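Uncharacterized protein (Legionella longbeachae NSW150, PDB 4JZA) probably acts as a phosphoinositide phosphatase, removing the 3-phosphate from phosphatidylinositol 3-phosphate, and is thought to influence lipid metabolism in the infected host. Local coordinates at residues A[43-46]-A[47-51]; A[653-656]-A[657-660]. All blocks are in the same frame, centred on the assembly; numbering follows the deposited sequence.

Contact 1: residues A[43-46]-A[47-51]; sequences RSFA and RRVDS
Phe45 and Val49 lie side by side one turn apart on the α-helix 41-62, an i to i+4 pair. The CG2 branch of Val49 lies over one face of the Phe45 ring, offset toward its rim and 4.1 Å from the ring centroid, a CH-pi contact. Phe45 has CG anti to its amide nitrogen (chi1 166°), which brings the ring alongside that methyl; Leu98 and Leu102 of helix 95-116 pack against the ring, and Phe105 against Val49. On another side of the helix Arg43 and Arg47 extend the same way, their guanidinium planes only 6° apart. They are not stacked plane on plane: it is the CD methylene of Arg47 that sits over the centre of the Arg43 guanidinium, 4.0 Å from CZ. Arg43 NH1 and Arg47 NE also approach to 4.0 Å. These like charges are probably balanced by salt bridges, Arg43 NH2 to Glu607 and Arg47 NH1 to Glu617. Beneath these side chains run four regular helical bonds, that from Val49 N to Phe45 O being nearly straight (175°). Asp50, whose N donates to Ala46 O, has its carboxylate divided between two lysines, OD2 to Lys54 NZ and OD1 to Lys85 NZ.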
loop_
_atom_site.group_PDB
_atom_site.type_symbol
_atom_site.label_atom_id
_atom_site.label_comp_id
_atom_site.label_asym_id
_atom_site.label_seq_id
_atom_site.Cartn_x
_atom_site.Cartn_y
_atom_site.Cartn_z
ATOM N N ARG A 43 -15.618 13.629 7.443
ATOM C CA ARG A 43 -14.894 13.879 6.184
ATOM C C ARG A 43 -13.915 12.735 5.886
ATOM O O ARG A 43 -13.926 12.199 4.796
ATOM C CB ARG A 43 -14.140 15.237 6.203
ATOM C CG ARG A 43 -13.598 15.629 4.809
ATOM C CD ARG A 43 -12.867 16.972 4.754
ATOM N NE ARG A 43 -11.437 16.801 4.977
ATOM C CZ ARG A 43 -10.496 16.983 4.061
ATOM N NH1 ARG A 43 -10.790 17.344 2.818
ATOM N NH2 ARG A 43 -9.240 16.797 4.382
ATOM N N SER A 44 -13.105 12.341 6.859
ATOM C CA SER A 44 -12.112 11.286 6.637
ATOM C C SER A 44 -12.782 9.962 6.264
ATOM O O SER A 44 -12.272 9.184 5.451
ATOM C CB SER A 44 -11.151 11.156 7.835
ATOM O OG SER A 44 -10.325 12.349 7.919
ATOM N N PHE A 45 -13.967 9.760 6.807
ATOM C CA PHE A 45 -14.752 8.566 6.522
ATOM C C PHE A 45 -15.254 8.527 5.069
ATOM O O PHE A 45 -15.074 7.551 4.348
ATOM C CB PHE A 45 -15.904 8.475 7.525
ATOM C CG PHE A 45 -16.936 7.509 7.142
ATOM C CD1 PHE A 45 -16.767 6.184 7.410
ATOM C CD2 PHE A 45 -18.065 7.930 6.492
ATOM C CE1 PHE A 45 -17.709 5.279 7.019
ATOM C CE2 PHE A 45 -19.010 7.038 6.105
ATOM C CZ PHE A 45 -18.818 5.716 6.368
ATOM N N ALA A 46 -15.877 9.589 4.629
ATOM C CA ALA A 46 -16.281 9.650 3.243
ATOM C C ALA A 46 -15.078 9.557 2.289
ATOM O O ALA A 46 -15.183 8.997 1.210
ATOM C CB ALA A 46 -17.036 10.948 2.994
ATOM N N ARG A 47 -13.936 10.133 2.659
ATOM C CA ARG A 47 -12.794 10.114 1.741
ATOM C C ARG A 47 -12.332 8.705 1.590
ATOM O O ARG A 47 -12.033 8.302 0.475
ATOM C CB ARG A 47 -11.610 11.027 2.137
ATOM C CG ARG A 47 -11.890 12.510 2.064
ATOM C CD ARG A 47 -10.674 13.341 2.509
ATOM N NE ARG A 47 -10.030 13.749 1.273
ATOM C CZ ARG A 47 -8.736 13.636 0.972
ATOM N NH1 ARG A 47 -7.804 13.206 1.828
ATOM N NH2 ARG A 47 -8.356 14.002 -0.228
ATOM N N ARG A 48 -12.318 7.951 2.681
ATOM C CA ARG A 48 -11.783 6.579 2.635
ATOM C C ARG A 48 -12.725 5.657 1.900
ATOM O O ARG A 48 -12.286 4.850 1.095
ATOM C CB ARG A 48 -11.528 6.017 4.026
ATOM C CG ARG A 48 -10.536 4.875 4.058
ATOM C CD ARG A 48 -9.151 5.364 4.392
ATOM N NE ARG A 48 -8.166 4.378 4.056
ATOM C CZ ARG A 48 -7.735 4.155 2.833
ATOM N NH1 ARG A 48 -8.177 4.894 1.843
ATOM N NH2 ARG A 48 -6.851 3.194 2.593
ATOM N N VAL A 49 -14.010 5.775 2.179
ATOM C CA VAL A 49 -14.979 5.027 1.419
ATOM C C VAL A 49 -14.793 5.303 -0.067
ATOM O O VAL A 49 -14.655 4.371 -0.864
ATOM C CB VAL A 49 -16.435 5.340 1.829
ATOM C CG1 VAL A 49 -17.414 4.708 0.856
ATOM C CG2 VAL A 49 -16.735 4.796 3.211
ATOM N N ASP A 50 -14.775 6.578 -0.429
ATOM C CA ASP A 50 -14.727 6.980 -1.828
ATOM C C ASP A 50 -13.463 6.467 -2.477
ATOM O O ASP A 50 -13.486 5.925 -3.562
ATOM C CB ASP A 50 -14.860 8.511 -1.935
ATOM C CG ASP A 50 -14.763 9.049 -3.383
ATOM O OD1 ASP A 50 -15.605 8.753 -4.261
ATOM O OD2 ASP A 50 -13.842 9.826 -3.635
ATOM N N SER A 51 -12.352 6.570 -1.799
ATOM C CA SER A 51 -11.091 6.136 -2.410
ATOM C C SER A 51 -11.041 4.636 -2.675
ATOM O O SER A 51 -10.453 4.214 -3.657
ATOM C CB SER A 51 -9.901 6.541 -1.530
ATOM O OG SER A 51 -8.694 6.427 -2.233
#

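Contact 2: residues A[653-656]-A[657-660]; sequences DNEV and KNIF
Glu655 and Asn658 meet at the start of a tight reversal, with the amide nitrogen ND2 of Asn658 lying 3.7 Å from the CB methylene of Glu655. Below them the backbone N of Asn658 donates to Glu655 O at 2.9 Å, from well above the carbonyl plane. The Glu655 chain folds at its second torsion (chi2 -82°), and its carboxylate is tied back to the main chain through a water: this donates to Glu655 OE2 at 2.8 Å and accepts from Lys657 N. Lys657 reaches along the same flank, but its NZ stops 4.3 Å from Glu655 OE1, beyond salt-bridge range, so any attraction is probably modest.

Ile659 presents a different kind of surface. Its CG1 lies 3.5 Å from Val656 O, the atom that also accepts a hydrogen bond from Ile659 N, 3.0 Å away, while CD1 extends to the backbone oxygen of Asp653. The Phe660 ring comes obliquely to Val656 O, with CD2 at 3.7 Å, and Ile659 CB covers part of one ring face. Val656, Ile659 and Phe660 all pack on helix 95-116, against Thr106, Leu102 and Ile110. Arg649 bridges two points of the loop, its NH2 bound to both Asp653 OD1 and Asn658 O, and Asn130 OD1 accepts from Val656 N. Two successive bonds from residue i+3 back to residue i, with Lys657 and Asn658 at type I angles in the second, are the mark of overlapping beta turns, here in the connection after helix 643-652.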
loop_
_atom_site.group_PDB
_atom_site.type_symbol
_atom_site.label_atom_id
_atom_site.label_comp_id
_atom_site.label_asym_id
_atom_site.label_seq_id
_atom_site.Cartn_x
_atom_site.Cartn_y
_atom_site.Cartn_z
ATOM N N ASP A 653 -5.522 3.458 9.257
ATOM C CA ASP A 653 -6.464 3.178 8.159
ATOM C C ASP A 653 -5.872 3.271 6.749
ATOM O O ASP A 653 -6.598 3.080 5.782
ATOM C CB ASP A 653 -7.649 4.185 8.156
ATOM C CG ASP A 653 -8.700 3.945 9.288
ATOM O OD1 ASP A 653 -8.650 2.904 10.021
ATOM O OD2 ASP A 653 -9.587 4.848 9.426
ATOM N N ASN A 654 -4.595 3.595 6.594
ATOM C CA ASN A 654 -4.049 3.766 5.283
ATOM C C ASN A 654 -3.837 2.430 4.632
ATOM O O ASN A 654 -3.986 2.314 3.417
ATOM C CB ASN A 654 -2.744 4.501 5.331
ATOM C CG ASN A 654 -1.685 3.709 6.026
ATOM O OD1 ASN A 654 -1.929 3.134 7.067
ATOM N ND2 ASN A 654 -0.525 3.678 5.482
ATOM N N GLU A 655 -3.490 1.424 5.420
ATOM C CA GLU A 655 -3.301 0.027 4.921
ATOM C C GLU A 655 -4.700 -0.708 5.057
ATOM O O GLU A 655 -5.303 -0.705 6.137
ATOM C CB GLU A 655 -2.167 -0.688 5.703
ATOM C CG GLU A 655 -0.711 -0.496 5.238
ATOM C CD GLU A 655 -0.340 -1.424 4.056
ATOM O OE1 GLU A 655 0.824 -1.629 3.731
ATOM O OE2 GLU A 655 -1.204 -1.992 3.377
ATOM N N VAL A 656 -5.253 -1.265 3.967
ATOM C CA VAL A 656 -6.565 -1.941 4.039
ATOM C C VAL A 656 -6.567 -3.029 5.123
ATOM O O VAL A 656 -7.528 -3.153 5.888
ATOM C CB VAL A 656 -6.964 -2.533 2.691
ATOM C CG1 VAL A 656 -8.293 -3.223 2.726
ATOM C CG2 VAL A 656 -7.099 -1.440 1.676
ATOM N N LYS A 657 -5.481 -3.786 5.228
ATOM C CA LYS A 657 -5.430 -4.844 6.227
ATOM C C LYS A 657 -5.552 -4.286 7.620
ATOM O O LYS A 657 -6.034 -4.971 8.479
ATOM C CB LYS A 657 -4.181 -5.699 6.137
ATOM C CG LYS A 657 -2.882 -5.006 6.424
ATOM C CD LYS A 657 -1.754 -6.006 6.133
ATOM C CE LYS A 657 -0.508 -5.851 7.006
ATOM N NZ LYS A 657 0.436 -4.809 6.529
ATOM N N ASN A 658 -5.148 -3.046 7.850
ATOM C CA ASN A 658 -5.232 -2.505 9.190
ATOM C C ASN A 658 -6.522 -1.793 9.482
ATOM O O ASN A 658 -6.696 -1.262 10.575
ATOM C CB ASN A 658 -4.073 -1.601 9.520
ATOM C CG ASN A 658 -2.759 -2.320 9.493
ATOM O OD1 ASN A 658 -2.643 -3.523 9.667
ATOM N ND2 ASN A 658 -1.766 -1.579 9.255
ATOM N N ILE A 659 -7.435 -1.781 8.534
ATOM C CA ILE A 659 -8.751 -1.295 8.834
ATOM C C ILE A 659 -9.348 -2.274 9.867
ATOM O O ILE A 659 -10.099 -1.862 10.753
ATOM C CB ILE A 659 -9.535 -1.120 7.514
ATOM C CG1 ILE A 659 -8.848 -0.004 6.719
ATOM C CG2 ILE A 659 -11.015 -0.814 7.735
ATOM C CD1 ILE A 659 -9.722 0.685 5.687
ATOM N N PHE A 660 -8.952 -3.550 9.793
ATOM C CA PHE A 660 -9.435 -4.614 10.737
ATOM C C PHE A 660 -8.565 -4.845 11.989
ATOM O O PHE A 660 -8.688 -5.864 12.666
ATOM C CB PHE A 660 -9.708 -5.910 9.950
ATOM C CG PHE A 660 -10.534 -5.639 8.762
ATOM C CD1 PHE A 660 -11.918 -5.444 8.913
ATOM C CD2 PHE A 660 -9.939 -5.402 7.543
ATOM C CE1 PHE A 660 -12.706 -5.105 7.844
ATOM C CE2 PHE A 660 -10.713 -5.061 6.472
ATOM C CZ PHE A 660 -12.097 -4.915 6.616
HETATM O O HOH W 1 -3.399 -3.678 3.336
#

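Overall arrangement
Helix 95-116 is common ground for contacts 1 and 2: Phe45 and Val49 of one, and Val656, Ile659 and Phe660 of the other, pack against it. Their centres lie 13 Å apart, contact 2 being nearer the middle of the chain; both are partly buried, and buried polar residues (Arg48, Asp653) lie beside the apolar ones. They meet directly where Arg48 NE probably donates to Asp653 O at 2.7 Å, linking residues some 600 positions apart in sequence. Regular i to i+4 helix in 43-51 aligns like side chains and pairs its arginines with glutamates remote in sequence, whereas 653-660 combines i+3 to i turn bonds with a water bridge and bonds from Arg649 and Asn130.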